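Local coordinates for protein cellulase (PDB 5E09) that probably hydrolyses internal beta-1,4-glucosidic bonds of cellulose with a family 5 catalytic domain, joined to a family 46 carbohydrate-binding module, at residues Gln11-Asp16 / Lys141-Ser146; Ile177-Gly182 / Arg188-Pro193; Gln209-Leu214 / Leu219-His224. All coordinates share one frame; numbering follows the deposited sequence.

Interactions 1, 2 and 3 follow strands 142-145, 190-193 and 219-225, three consecutive neighbours in the eight-stranded parallel barrel of the family 5 catalytic domain. Their centres lie 11 to 13 Å apart. Backbone bonds tie the strands together: F144 O to V191 N at 2.7 Å joins interactions 1 and 2, and L190 O to I220 N at 2.8 Å joins 2 and 3. Interactions 2 and 3 face outward to the helical layer, whereas interaction 1 closes the barrel's N-terminal end, where V14 CG2 packs on I220 CD1 at 3.7 Å. The opposite ends of the strands, where H224 bonds to E149, probably border the substrate cleft, as in family 5 relatives.

Interaction 1 (Gln11-Asp16 / Lys141-Ser146); sequences QSYVAD and KLMFES
Y13 reaches from helix 9-15 to the start of strand 142-145 and meets M143, a selenomethionine, and the backbone of K141. Its CB points neither at the strand nor away from it; with CG anti to the backbone N (chi1 -179°), the ring is carried outward from the helix until its far end arrives at the strand. Along the ring, Y13 CE1 is the first atom to touch, 3.8 Å from M143 CE and 4.2 Å from M143 SE. Y13 CZ follows, 4.0 Å from M143 CE, which comes in obliquely to the ring. At the tip, Y13 OH lies 3.4 Å from M143 CE and 3.6 Å from K141 C, and it is hydrogen-bonded to H140 O, just ahead of the strand. M143 meets the ring with a chain bent at chi3 (84°), which turns its methyl back toward the tyrosine. A leucine in place of Y13 would probably leave the H140 carbonyl without its hydroxyl partner and open a gap beside the M143 methyl. On the same short helix V14 packs on P266, while D16, just after it, makes a salt bridge to K56 and a hydrogen bond to Y97. A short N-terminal helix thus lies against the bottom of the barrel, at the end remote from the catalytic mouth, as in a number of TIM barrels.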
ATOM      1  N   GLN A  11      15.963  -5.074  20.323  1.00 45.98           N
ATOM      2  CA  GLN A  11      15.182  -6.039  19.560  1.00 50.47           C
ATOM      3  C   GLN A  11      13.805  -6.256  20.190  1.00 57.50           C
ATOM      4  O   GLN A  11      12.808  -6.456  19.483  1.00 54.09           O
ATOM      5  CB  GLN A  11      15.921  -7.374  19.458  1.00 50.80           C
ATOM      6  CG  GLN A  11      17.114  -7.384  18.521  1.00 59.69           C
ATOM      7  CD  GLN A  11      17.761  -8.761  18.416  1.00 75.30           C
ATOM      8  OE1 GLN A  11      18.109  -9.378  19.427  1.00 67.98           O
ATOM      9  NE2 GLN A  11      17.921  -9.249  17.188  1.00 66.54           N
ATOM     10  N   SER A  12      13.756  -6.221  21.520  1.00 46.72           N
ATOM     11  CA  SER A  12      12.503  -6.385  22.250  1.00 53.67           C
ATOM     12  C   SER A  12      11.668  -5.117  22.159  1.00 39.20           C
ATOM     13  O   SER A  12      10.444  -5.166  22.046  1.00 41.62           O
ATOM     14  CB  SER A  12      12.774  -6.738  23.715  1.00 43.74           C
ATOM     15  OG  SER A  12      13.389  -8.008  23.815  1.00 67.07           O
ATOM     16  N   TYR A  13      12.353  -3.984  22.239  1.00 38.61           N
ATOM     17  CA  TYR A  13      11.770  -2.680  21.978  1.00 38.29           C
ATOM     18  C   TYR A  13      11.038  -2.697  20.635  1.00 48.58           C
ATOM     19  O   TYR A  13       9.851  -2.378  20.569  1.00 47.72           O
ATOM     20  CB  TYR A  13      12.870  -1.615  21.998  1.00 38.59           C
ATOM     21  CG  TYR A  13      12.425  -0.184  21.770  1.00 50.53           C
ATOM     22  CD1 TYR A  13      12.289   0.323  20.481  1.00 44.18           C
ATOM     23  CD2 TYR A  13      12.183   0.673  22.836  1.00 36.48           C
ATOM     24  CE1 TYR A  13      11.906   1.628  20.259  1.00 40.14           C
ATOM     25  CE2 TYR A  13      11.795   1.987  22.624  1.00 43.94           C
ATOM     26  CZ  TYR A  13      11.657   2.460  21.327  1.00 55.01           C
ATOM     27  OH  TYR A  13      11.279   3.767  21.080  1.00 42.84           O
ATOM     28  N   VAL A  14      11.738  -3.103  19.577  1.00 39.55           N
ATOM     29  CA  VAL A  14      11.154  -3.100  18.236  1.00 45.13           C
ATOM     30  C   VAL A  14      10.045  -4.146  18.086  1.00 52.56           C
ATOM     31  O   VAL A  14       9.027  -3.883  17.442  1.00 37.19           O
ATOM     32  CB  VAL A  14      12.236  -3.319  17.149  1.00 53.37           C
ATOM     33  CG1 VAL A  14      11.603  -3.669  15.800  1.00 37.23           C
ATOM     34  CG2 VAL A  14      13.107  -2.078  17.022  1.00 46.60           C
ATOM     35  N   ALA A  15      10.235  -5.321  18.683  1.00 45.99           N
ATOM     36  CA  ALA A  15       9.199  -6.351  18.645  1.00 41.34           C
ATOM     37  C   ALA A  15       7.922  -5.860  19.327  1.00 49.29           C
ATOM     38  O   ALA A  15       6.817  -6.202  18.907  1.00 42.17           O
ATOM     39  CB  ALA A  15       9.690  -7.636  19.295  1.00 39.27           C
ATOM     40  N   ASP A  16       8.065  -5.009  20.316  1.00 43.71           N
ATOM     41  CA  ASP A  16       6.956  -4.463  21.047  1.00 42.87           C
ATOM     42  C   ASP A  16       6.159  -3.422  20.273  1.00 50.16           C
ATOM     43  O   ASP A  16       5.152  -2.959  20.735  1.00 56.59           O
ATOM     44  CB  ASP A  16       7.426  -3.927  22.377  1.00 41.96           C
ATOM     45  CG  ASP A  16       6.332  -3.841  23.380  1.00 62.52           C
ATOM     46  OD1 ASP A  16       5.463  -4.713  23.380  1.00 57.57           O
ATOM     47  OD2 ASP A  16       6.333  -2.909  24.188  1.00 56.69           O
ATOM     48  N   LYS A 141       9.825   5.664  24.424  1.00 52.66           N
ATOM     49  CA  LYS A 141       8.881   5.109  23.463  1.00 39.93           C
ATOM     50  C   LYS A 141       8.756   6.025  22.241  1.00 44.50           C
ATOM     51  O   LYS A 141       8.194   5.640  21.214  1.00 44.48           O
ATOM     52  CB  LYS A 141       7.517   4.883  24.123  1.00 49.78           C
ATOM     53  CG  LYS A 141       7.543   3.863  25.269  1.00 45.13           C
ATOM     54  CD  LYS A 141       6.410   2.845  25.152  1.00 44.30           C
ATOM     55  CE  LYS A 141       5.160   3.270  25.922  1.00 67.12           C
ATOM     56  NZ  LYS A 141       4.449   4.470  25.364  1.00 58.35           N
ATOM     57  N   LEU A 142       9.279   7.242  22.358  1.00 42.96           N
ATOM     58  CA  LEU A 142       9.400   8.134  21.208  1.00 47.98           C
ATOM     59  C   LEU A 142      10.789   7.977  20.583  1.00 50.89           C
ATOM     60  O   LEU A 142      11.807   8.063  21.271  1.00 46.01           O
ATOM     61  CB  LEU A 142       9.151   9.587  21.611  1.00 35.91           C
ATOM     62  CG  LEU A 142       9.499  10.666  20.586  1.00 41.06           C
ATOM     63  CD1 LEU A 142       8.563  10.594  19.386  1.00 42.74           C
ATOM     64  CD2 LEU A 142       9.440  12.037  21.231  1.00 34.29           C
HETATM   65  N   MSE A 143      10.814   7.728  19.279  1.00 48.73           N
HETATM   66  CA  MSE A 143      12.050   7.511  18.542  1.00 41.19           C
HETATM   67  C   MSE A 143      12.114   8.447  17.335  1.00 39.10           C
HETATM   68  O   MSE A 143      11.080   8.889  16.818  1.00 43.08           O
HETATM   69  CB  MSE A 143      12.149   6.053  18.092  1.00 40.47           C
HETATM   70  CG  MSE A 143      11.194   5.694  16.947  1.00 33.90           C
HETATM   71 SE   MSE A 143      10.859   3.783  16.828  0.61 36.15          SE
HETATM   72  CE  MSE A 143       9.442   3.665  18.165  1.00 39.15           C
ATOM     73  N   PHE A 144      13.331   8.740  16.888  1.00 46.43           N
ATOM     74  CA  PHE A 144      13.559   9.645  15.760  1.00 41.36           C
ATOM     75  C   PHE A 144      14.081   8.888  14.550  1.00 34.41           C
ATOM     76  O   PHE A 144      14.974   8.052  14.701  1.00 36.89           O
ATOM     77  CB  PHE A 144      14.574  10.731  16.132  1.00 39.20           C
ATOM     78  CG  PHE A 144      14.156  11.613  17.271  1.00 34.70           C
ATOM     79  CD1 PHE A 144      12.816  11.813  17.571  1.00 46.44           C
ATOM     80  CD2 PHE A 144      15.112  12.271  18.033  1.00 46.89           C
ATOM     81  CE1 PHE A 144      12.439  12.648  18.620  1.00 34.32           C
ATOM     82  CE2 PHE A 144      14.741  13.102  19.079  1.00 47.14           C
ATOM     83  CZ  PHE A 144      13.400  13.290  19.372  1.00 36.40           C
ATOM     84  N   GLU A 145      13.542   9.161  13.359  1.00 34.06           N
ATOM     85  CA  GLU A 145      14.206   8.691  12.141  1.00 37.52           C
ATOM     86  C   GLU A 145      14.699   9.879  11.322  1.00 45.06           C
ATOM     87  O   GLU A 145      13.995  10.883  11.155  1.00 35.61           O
ATOM     88  CB  GLU A 145      13.313   7.775  11.285  1.00 34.86           C
ATOM     89  CG  GLU A 145      11.995   8.343  10.902  1.00 47.47           C
ATOM     90  CD  GLU A 145      11.320   7.615   9.740  1.00 63.57           C
ATOM     91  OE1 GLU A 145      12.013   7.081   8.844  1.00 46.50           O
ATOM     92  OE2 GLU A 145      10.072   7.579   9.727  1.00 57.23           O
ATOM     93  N   SER A 146      15.920   9.739  10.814  1.00 35.27           N
ATOM     94  CA  SER A 146      16.688  10.857  10.269  1.00 41.78           C
ATOM     95  C   SER A 146      16.003  11.592   9.128  1.00 34.19           C
ATOM     96  O   SER A 146      15.903  12.817   9.153  1.00 45.77           O
ATOM     97  CB  SER A 146      18.048  10.361   9.792  1.00 39.71           C
ATOM     98  OG  SER A 146      17.880   9.387   8.780  1.00 40.46           O
TER

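Interaction 2 (Ile177-Gly182 / Arg188-Pro193); sequences IVRESG and RPLVLP
The guanidinium of R179 has L190 CD1 over one face, 3.6 Å above its plane and nearer the group's rim than its centre, and R188 O at its edge, in the plane. R179 NH1 and NH2 both point end-on at R188 O, each 3.0 Å away, with N-H...O angles of 146° and 147°; such moderately bent bonds come with a single acceptor placed between two donors. NH1 lies in the carbonyl plane on a lone pair of R188 O, whereas NH2 is tilted 30° from that plane. The remaining nitrogen, NE, forms a salt bridge with D216, so several partners fix the rotation of the group and its charge is probably balanced there. Helix 161-181 follows barrel strand 142-145 in the chain and belongs to the outer helical layer; here its last turn is held to the entrance of the next strand, 190-193, within the alternating beta/alpha order of a TIM barrel. R179 gets its tip to the strand by bending at chi2. At the preceding residue, V178 CB points at the strand and V178 CG1 meets L190 CD2 at 3.9 Å, the two side chains running past one another head to tail. L190 is thereby gripped by both branches, CD1 against the guanidinium and CD2 against the valine. The R188 side chain turns to other partners, its guanidinium bonding to N185, to L142 O and to the carbonyls of H138 and S139.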
ATOM      1  N   ILE A 177      23.930  14.954  16.739  1.00 45.79           N
ATOM      2  CA  ILE A 177      23.068  15.996  17.297  1.00 37.78           C
ATOM      3  C   ILE A 177      22.190  15.435  18.429  1.00 45.31           C
ATOM      4  O   ILE A 177      22.162  15.970  19.552  1.00 41.89           O
ATOM      5  CB  ILE A 177      22.173  16.624  16.218  1.00 46.67           C
ATOM      6  CG1 ILE A 177      23.009  17.490  15.271  1.00 37.60           C
ATOM      7  CG2 ILE A 177      21.058  17.459  16.859  1.00 42.99           C
ATOM      8  CD1 ILE A 177      22.330  17.767  13.941  1.00 34.22           C
ATOM      9  N   VAL A 178      21.492  14.341  18.136  1.00 48.05           N
ATOM     10  CA  VAL A 178      20.612  13.740  19.131  1.00 49.27           C
ATOM     11  C   VAL A 178      21.377  13.253  20.375  1.00 54.26           C
ATOM     12  O   VAL A 178      20.982  13.546  21.503  1.00 45.30           O
ATOM     13  CB  VAL A 178      19.819  12.561  18.538  1.00 40.49           C
ATOM     14  CG1 VAL A 178      18.994  11.885  19.619  1.00 42.08           C
ATOM     15  CG2 VAL A 178      18.935  13.034  17.397  1.00 37.39           C
ATOM     16  N   ARG A 179      22.469  12.522  20.165  1.00 41.04           N
ATOM     17  CA  ARG A 179      23.253  11.973  21.268  1.00 42.37           C
ATOM     18  C   ARG A 179      23.951  13.061  22.098  1.00 43.30           C
ATOM     19  O   ARG A 179      24.149  12.898  23.302  1.00 54.92           O
ATOM     20  CB  ARG A 179      24.284  10.972  20.738  1.00 40.69           C
ATOM     21  CG  ARG A 179      23.675   9.693  20.172  1.00 38.78           C
ATOM     22  CD  ARG A 179      23.246   8.747  21.288  1.00 46.43           C
ATOM     23  NE  ARG A 179      22.650   7.509  20.785  1.00 45.00           N
ATOM     24  CZ  ARG A 179      21.340   7.283  20.721  1.00 44.95           C
ATOM     25  NH1 ARG A 179      20.482   8.212  21.132  1.00 38.99           N
ATOM     26  NH2 ARG A 179      20.885   6.129  20.255  1.00 35.76           N
ATOM     27  N   GLU A 180      24.314  14.171  21.469  1.00 42.49           N
ATOM     28  CA  GLU A 180      24.907  15.282  22.209  1.00 52.42           C
ATOM     29  C   GLU A 180      23.851  16.083  22.961  1.00 51.94           C
ATOM     30  O   GLU A 180      24.170  16.778  23.924  1.00 46.08           O
ATOM     31  CB  GLU A 180      25.701  16.198  21.276  1.00 47.48           C
ATOM     32  CG  GLU A 180      27.021  15.587  20.829  1.00 76.92           C
ATOM     33  CD  GLU A 180      27.643  16.309  19.651  1.00 80.57           C
ATOM     34  OE1 GLU A 180      27.099  17.356  19.227  1.00 72.23           O
ATOM     35  OE2 GLU A 180      28.674  15.814  19.144  1.00 75.52           O
ATOM     36  N   SER A 181      22.597  15.984  22.526  1.00 52.80           N
ATOM     37  CA  SER A 181      21.509  16.687  23.210  1.00 52.36           C
ATOM     38  C   SER A 181      21.338  16.287  24.686  1.00 52.69           C
ATOM     39  O   SER A 181      20.862  17.079  25.498  1.00 64.55           O
ATOM     40  CB  SER A 181      20.192  16.459  22.468  1.00 49.70           C
ATOM     41  OG  SER A 181      19.157  17.234  23.045  1.00 82.12           O
ATOM     42  N   GLY A 182      21.717  15.061  25.033  1.00 54.61           N
ATOM     43  CA  GLY A 182      21.584  14.586  26.403  1.00 74.32           C
ATOM     44  C   GLY A 182      20.151  14.327  26.850  1.00 76.47           C
ATOM     45  O   GLY A 182      19.224  14.349  26.038  1.00 64.40           O
ATOM     46  N   ARG A 188      17.809   7.360  23.471  1.00 46.56           N
ATOM     47  CA  ARG A 188      16.656   7.324  22.583  1.00 45.05           C
ATOM     48  C   ARG A 188      16.953   6.460  21.355  1.00 46.94           C
ATOM     49  O   ARG A 188      17.977   6.638  20.707  1.00 43.30           O
ATOM     50  CB  ARG A 188      16.263   8.734  22.147  1.00 40.59           C
ATOM     51  CG  ARG A 188      14.984   8.770  21.345  1.00 44.53           C
ATOM     52  CD  ARG A 188      14.491  10.185  21.130  1.00 37.02           C
ATOM     53  NE  ARG A 188      14.488  10.977  22.357  1.00 49.40           N
ATOM     54  CZ  ARG A 188      13.564  10.892  23.310  1.00 54.58           C
ATOM     55  NH1 ARG A 188      12.562  10.025  23.210  1.00 41.12           N
ATOM     56  NH2 ARG A 188      13.650  11.672  24.378  1.00 59.38           N
ATOM     57  N   PRO A 189      16.072   5.497  21.051  1.00 49.04           N
ATOM     58  CA  PRO A 189      16.245   4.708  19.829  1.00 40.02           C
ATOM     59  C   PRO A 189      16.205   5.584  18.578  1.00 41.20           C
ATOM     60  O   PRO A 189      15.388   6.496  18.469  1.00 33.94           O
ATOM     61  CB  PRO A 189      15.066   3.738  19.879  1.00 42.72           C
ATOM     62  CG  PRO A 189      14.830   3.558  21.346  1.00 44.52           C
ATOM     63  CD  PRO A 189      15.037   4.926  21.929  1.00 46.94           C
ATOM     64  N   LEU A 190      17.121   5.314  17.659  1.00 42.49           N
ATOM     65  CA  LEU A 190      17.259   6.102  16.447  1.00 42.86           C
ATOM     66  C   LEU A 190      17.003   5.213  15.254  1.00 40.26           C
ATOM     67  O   LEU A 190      17.433   4.067  15.233  1.00 38.97           O
ATOM     68  CB  LEU A 190      18.648   6.726  16.361  1.00 36.79           C
ATOM     69  CG  LEU A 190      18.979   7.743  17.449  1.00 40.15           C
ATOM     70  CD1 LEU A 190      20.395   8.278  17.256  1.00 40.24           C
ATOM     71  CD2 LEU A 190      17.960   8.873  17.447  1.00 37.26           C
ATOM     72  N   VAL A 191      16.295   5.736  14.265  1.00 33.93           N
ATOM     73  CA  VAL A 191      15.896   4.931  13.125  1.00 32.75           C
ATOM     74  C   VAL A 191      16.570   5.469  11.864  1.00 33.83           C
ATOM     75  O   VAL A 191      16.425   6.641  11.526  1.00 33.20           O
ATOM     76  CB  VAL A 191      14.355   4.923  12.965  1.00 38.54           C
ATOM     77  CG1 VAL A 191      13.944   4.092  11.767  1.00 41.20           C
ATOM     78  CG2 VAL A 191      13.683   4.402  14.227  1.00 28.70           C
ATOM     79  N   LEU A 192      17.327   4.617  11.182  1.00 35.31           N
ATOM     80  CA  LEU A 192      18.095   5.043  10.016  1.00 33.81           C
ATOM     81  C   LEU A 192      17.643   4.327   8.757  1.00 37.24           C
ATOM     82  O   LEU A 192      17.442   3.106   8.762  1.00 40.62           O
ATOM     83  CB  LEU A 192      19.584   4.798  10.234  1.00 34.59           C
ATOM     84  CG  LEU A 192      20.187   5.419  11.490  1.00 36.28           C
ATOM     85  CD1 LEU A 192      21.629   4.947  11.672  1.00 31.05           C
ATOM     86  CD2 LEU A 192      20.101   6.937  11.404  1.00 33.09           C
ATOM     87  N   PRO A 193      17.483   5.086   7.669  1.00 33.07           N
ATOM     88  CA  PRO A 193      17.035   4.545   6.385  1.00 35.54           C
ATOM     89  C   PRO A 193      18.168   4.107   5.458  1.00 39.84           C
ATOM     90  O   PRO A 193      19.259   4.681   5.490  1.00 43.32           O
ATOM     91  CB  PRO A 193      16.281   5.723   5.774  1.00 35.21           C
ATOM     92  CG  PRO A 193      17.029   6.924   6.292  1.00 30.93           C
ATOM     93  CD  PRO A 193      17.541   6.558   7.659  1.00 28.34           C
TER

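Interaction 3 (Gln209-Leu214 / Leu219-His224); sequences QTMKDL and LIATVH
M211, L214, L219 and A221 make the apolar part of this contact between helix 201-214 and strand 219-225. L214 CB rests on L219 CD1 at 3.8 Å, and the L214 CD1 branch approaches the same L219 CD1 methyl at 4.1 Å, the two leucine side chains crossing at about a right angle. The selenomethionine M211 points its CB at the strand and stays extended beyond CG (chi2 -176°, chi3 163°), so that the chain spans the gap between the two backbones. M211 CE lies 4.0 Å from A221 CB and 4.4 Å from L219 CB; M211 SE is 4.2 Å from A221 CB. The methyl thus sits between the CB atoms of L219, which points at the helix, and of A221, which does not.

The second kind of contact is side chain on backbone. M211 CE reaches 3.2 Å from I220 O and 3.5 Å from A221 N, laid against the peptide link between these residues. That carbonyl already has a polar partner, since I220 O accepts from L192 N of the adjoining strand. No hydrogen bond joins the two segments directly.

The axes of segments 209-214 and 219-224 run nearly antiparallel (169°), 10.1 Å apart at their closest, as expected where a barrel helix returns to its next strand. This is the second half of the beta-alpha-beta crossover 190-193, 201-214, 219-225: M211 and L214 also touch L192 on the preceding strand, L214 packs on Y175 of helix 161-181, and on the far side A221 bonds through its backbone to P266 and V268.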
ATOM      1  N   GLN A 209      27.040  -0.749   7.310  1.00 50.66           N
ATOM      2  CA  GLN A 209      28.343  -0.162   7.572  1.00 51.22           C
ATOM      3  C   GLN A 209      28.209   1.122   8.387  1.00 47.34           C
ATOM      4  O   GLN A 209      28.949   1.328   9.349  1.00 51.91           O
ATOM      5  CB  GLN A 209      29.081   0.102   6.255  1.00 50.12           C
ATOM      6  CG  GLN A 209      30.508   0.613   6.418  1.00 52.13           C
ATOM      7  CD  GLN A 209      31.361  -0.279   7.309  1.00 80.62           C
ATOM      8  OE1 GLN A 209      32.113   0.210   8.152  1.00 73.51           O
ATOM      9  NE2 GLN A 209      31.252  -1.594   7.122  1.00 65.08           N
ATOM     10  N   THR A 210      27.260   1.977   8.012  1.00 42.38           N
ATOM     11  CA  THR A 210      26.998   3.191   8.786  1.00 49.47           C
ATOM     12  C   THR A 210      26.718   2.863  10.252  1.00 43.50           C
ATOM     13  O   THR A 210      27.237   3.514  11.167  1.00 52.45           O
ATOM     14  CB  THR A 210      25.803   3.984   8.223  1.00 49.75           C
ATOM     15  OG1 THR A 210      26.064   4.361   6.865  1.00 49.09           O
ATOM     16  CG2 THR A 210      25.541   5.238   9.061  1.00 43.05           C
HETATM   17  N   MSE A 211      25.905   1.834  10.468  1.00 42.51           N
HETATM   18  CA  MSE A 211      25.531   1.446  11.819  1.00 47.49           C
HETATM   19  C   MSE A 211      26.707   0.898  12.605  1.00 43.05           C
HETATM   20  O   MSE A 211      26.874   1.229  13.780  1.00 50.37           O
HETATM   21  CB  MSE A 211      24.393   0.431  11.779  1.00 36.83           C
HETATM   22  CG  MSE A 211      23.098   1.109  11.401  1.00 52.36           C
HETATM   23 SE   MSE A 211      21.498   0.031  11.414  0.55 52.55          SE
HETATM   24  CE  MSE A 211      20.236   1.503  11.435  1.00 58.94           C
ATOM     25  N   LYS A 212      27.529   0.075  11.961  1.00 53.64           N
ATOM     26  CA  LYS A 212      28.734  -0.421  12.611  1.00 42.83           C
ATOM     27  C   LYS A 212      29.638   0.748  13.001  1.00 55.17           C
ATOM     28  O   LYS A 212      30.217   0.751  14.090  1.00 54.68           O
ATOM     29  CB  LYS A 212      29.473  -1.417  11.713  1.00 44.88           C
ATOM     30  CG  LYS A 212      28.914  -2.833  11.813  1.00 55.77           C
ATOM     31  CD  LYS A 212      29.813  -3.876  11.156  1.00 63.83           C
ATOM     32  CE  LYS A 212      29.591  -3.962   9.656  1.00 68.86           C
ATOM     33  NZ  LYS A 212      30.313  -5.126   9.062  1.00 66.32           N
ATOM     34  N   ASP A 213      29.726   1.751  12.128  1.00 48.17           N
ATOM     35  CA  ASP A 213      30.491   2.963  12.414  1.00 44.65           C
ATOM     36  C   ASP A 213      29.984   3.690  13.658  1.00 56.14           C
ATOM     37  O   ASP A 213      30.771   4.089  14.520  1.00 47.59           O
ATOM     38  CB  ASP A 213      30.452   3.922  11.220  1.00 51.56           C
ATOM     39  CG  ASP A 213      31.312   5.160  11.425  1.00 72.40           C
ATOM     40  OD1 ASP A 213      31.961   5.275  12.487  1.00 83.57           O
ATOM     41  OD2 ASP A 213      31.342   6.016  10.513  1.00 78.72           O
ATOM     42  N   LEU A 214      28.668   3.873  13.746  1.00 53.42           N
ATOM     43  CA  LEU A 214      28.090   4.594  14.880  1.00 46.98           C
ATOM     44  C   LEU A 214      28.278   3.851  16.207  1.00 49.50           C
ATOM     45  O   LEU A 214      28.289   4.475  17.271  1.00 44.16           O
ATOM     46  CB  LEU A 214      26.608   4.866  14.629  1.00 42.59           C
ATOM     47  CG  LEU A 214      26.373   5.750  13.402  1.00 47.63           C
ATOM     48  CD1 LEU A 214      24.901   6.068  13.216  1.00 46.83           C
ATOM     49  CD2 LEU A 214      27.193   7.028  13.514  1.00 43.32           C
ATOM     50  N   LEU A 219      19.996   1.404  17.852  1.00 56.72           N
ATOM     51  CA  LEU A 219      19.784   1.801  16.469  1.00 43.14           C
ATOM     52  C   LEU A 219      18.874   0.804  15.751  1.00 41.89           C
ATOM     53  O   LEU A 219      18.927  -0.398  16.002  1.00 36.52           O
ATOM     54  CB  LEU A 219      21.126   1.928  15.738  1.00 43.11           C
ATOM     55  CG  LEU A 219      22.103   3.011  16.226  1.00 47.53           C
ATOM     56  CD1 LEU A 219      23.392   2.986  15.416  1.00 46.50           C
ATOM     57  CD2 LEU A 219      21.481   4.394  16.174  1.00 33.43           C
ATOM     58  N   ILE A 220      18.035   1.323  14.860  1.00 34.45           N
ATOM     59  CA  ILE A 220      17.057   0.528  14.134  1.00 38.32           C
ATOM     60  C   ILE A 220      17.148   0.816  12.643  1.00 38.17           C
ATOM     61  O   ILE A 220      17.180   1.971  12.237  1.00 37.54           O
ATOM     62  CB  ILE A 220      15.622   0.822  14.612  1.00 41.96           C
ATOM     63  CG1 ILE A 220      15.507   0.645  16.130  1.00 42.44           C
ATOM     64  CG2 ILE A 220      14.623  -0.056  13.876  1.00 32.84           C
ATOM     65  CD1 ILE A 220      14.346   1.402  16.737  1.00 42.88           C
ATOM     66  N   ALA A 221      17.202  -0.231  11.829  1.00 38.95           N
ATOM     67  CA  ALA A 221      17.196  -0.071  10.381  1.00 36.25           C
ATOM     68  C   ALA A 221      15.761   0.063   9.890  1.00 45.32           C
ATOM     69  O   ALA A 221      14.868  -0.587  10.423  1.00 51.05           O
ATOM     70  CB  ALA A 221      17.886  -1.253   9.711  1.00 35.60           C
ATOM     71  N   THR A 222      15.525   0.904   8.890  1.00 37.00           N
ATOM     72  CA  THR A 222      14.189   0.957   8.322  1.00 30.48           C
ATOM     73  C   THR A 222      14.169   0.877   6.804  1.00 44.10           C
ATOM     74  O   THR A 222      15.014   1.459   6.116  1.00 35.58           O
ATOM     75  CB  THR A 222      13.430   2.224   8.745  1.00 36.76           C
ATOM     76  OG1 THR A 222      12.114   2.185   8.182  1.00 41.81           O
ATOM     77  CG2 THR A 222      14.140   3.492   8.278  1.00 38.59           C
ATOM     78  N   VAL A 223      13.192   0.141   6.287  1.00 40.31           N
ATOM     79  CA  VAL A 223      12.992   0.089   4.844  1.00 34.91           C
ATOM     80  C   VAL A 223      11.506   0.210   4.536  1.00 41.49           C
ATOM     81  O   VAL A 223      10.667   0.127   5.440  1.00 38.90           O
ATOM     82  CB  VAL A 223      13.558  -1.206   4.217  1.00 34.90           C
ATOM     83  CG1 VAL A 223      15.080  -1.180   4.232  1.00 39.84           C
ATOM     84  CG2 VAL A 223      13.037  -2.441   4.937  1.00 24.89           C
ATOM     85  N   HIS A 224      11.195   0.428   3.263  1.00 36.33           N
ATOM     86  CA  HIS A 224       9.820   0.554   2.801  1.00 37.62           C
ATOM     87  C   HIS A 224       9.547  -0.499   1.740  1.00 38.67           C
ATOM     88  O   HIS A 224      10.466  -0.944   1.058  1.00 41.88           O
ATOM     89  CB  HIS A 224       9.551   1.950   2.234  1.00 33.89           C
ATOM     90  CG  HIS A 224       9.561   3.034   3.264  1.00 39.78           C
ATOM     91  ND1 HIS A 224       9.416   4.370   2.942  1.00 39.40           N
ATOM     92  CD2 HIS A 224       9.699   2.988   4.609  1.00 37.12           C
ATOM     93  CE1 HIS A 224       9.467   5.092   4.041  1.00 33.66           C
ATOM     94  NE2 HIS A 224       9.640   4.282   5.070  1.00 36.13           N
TER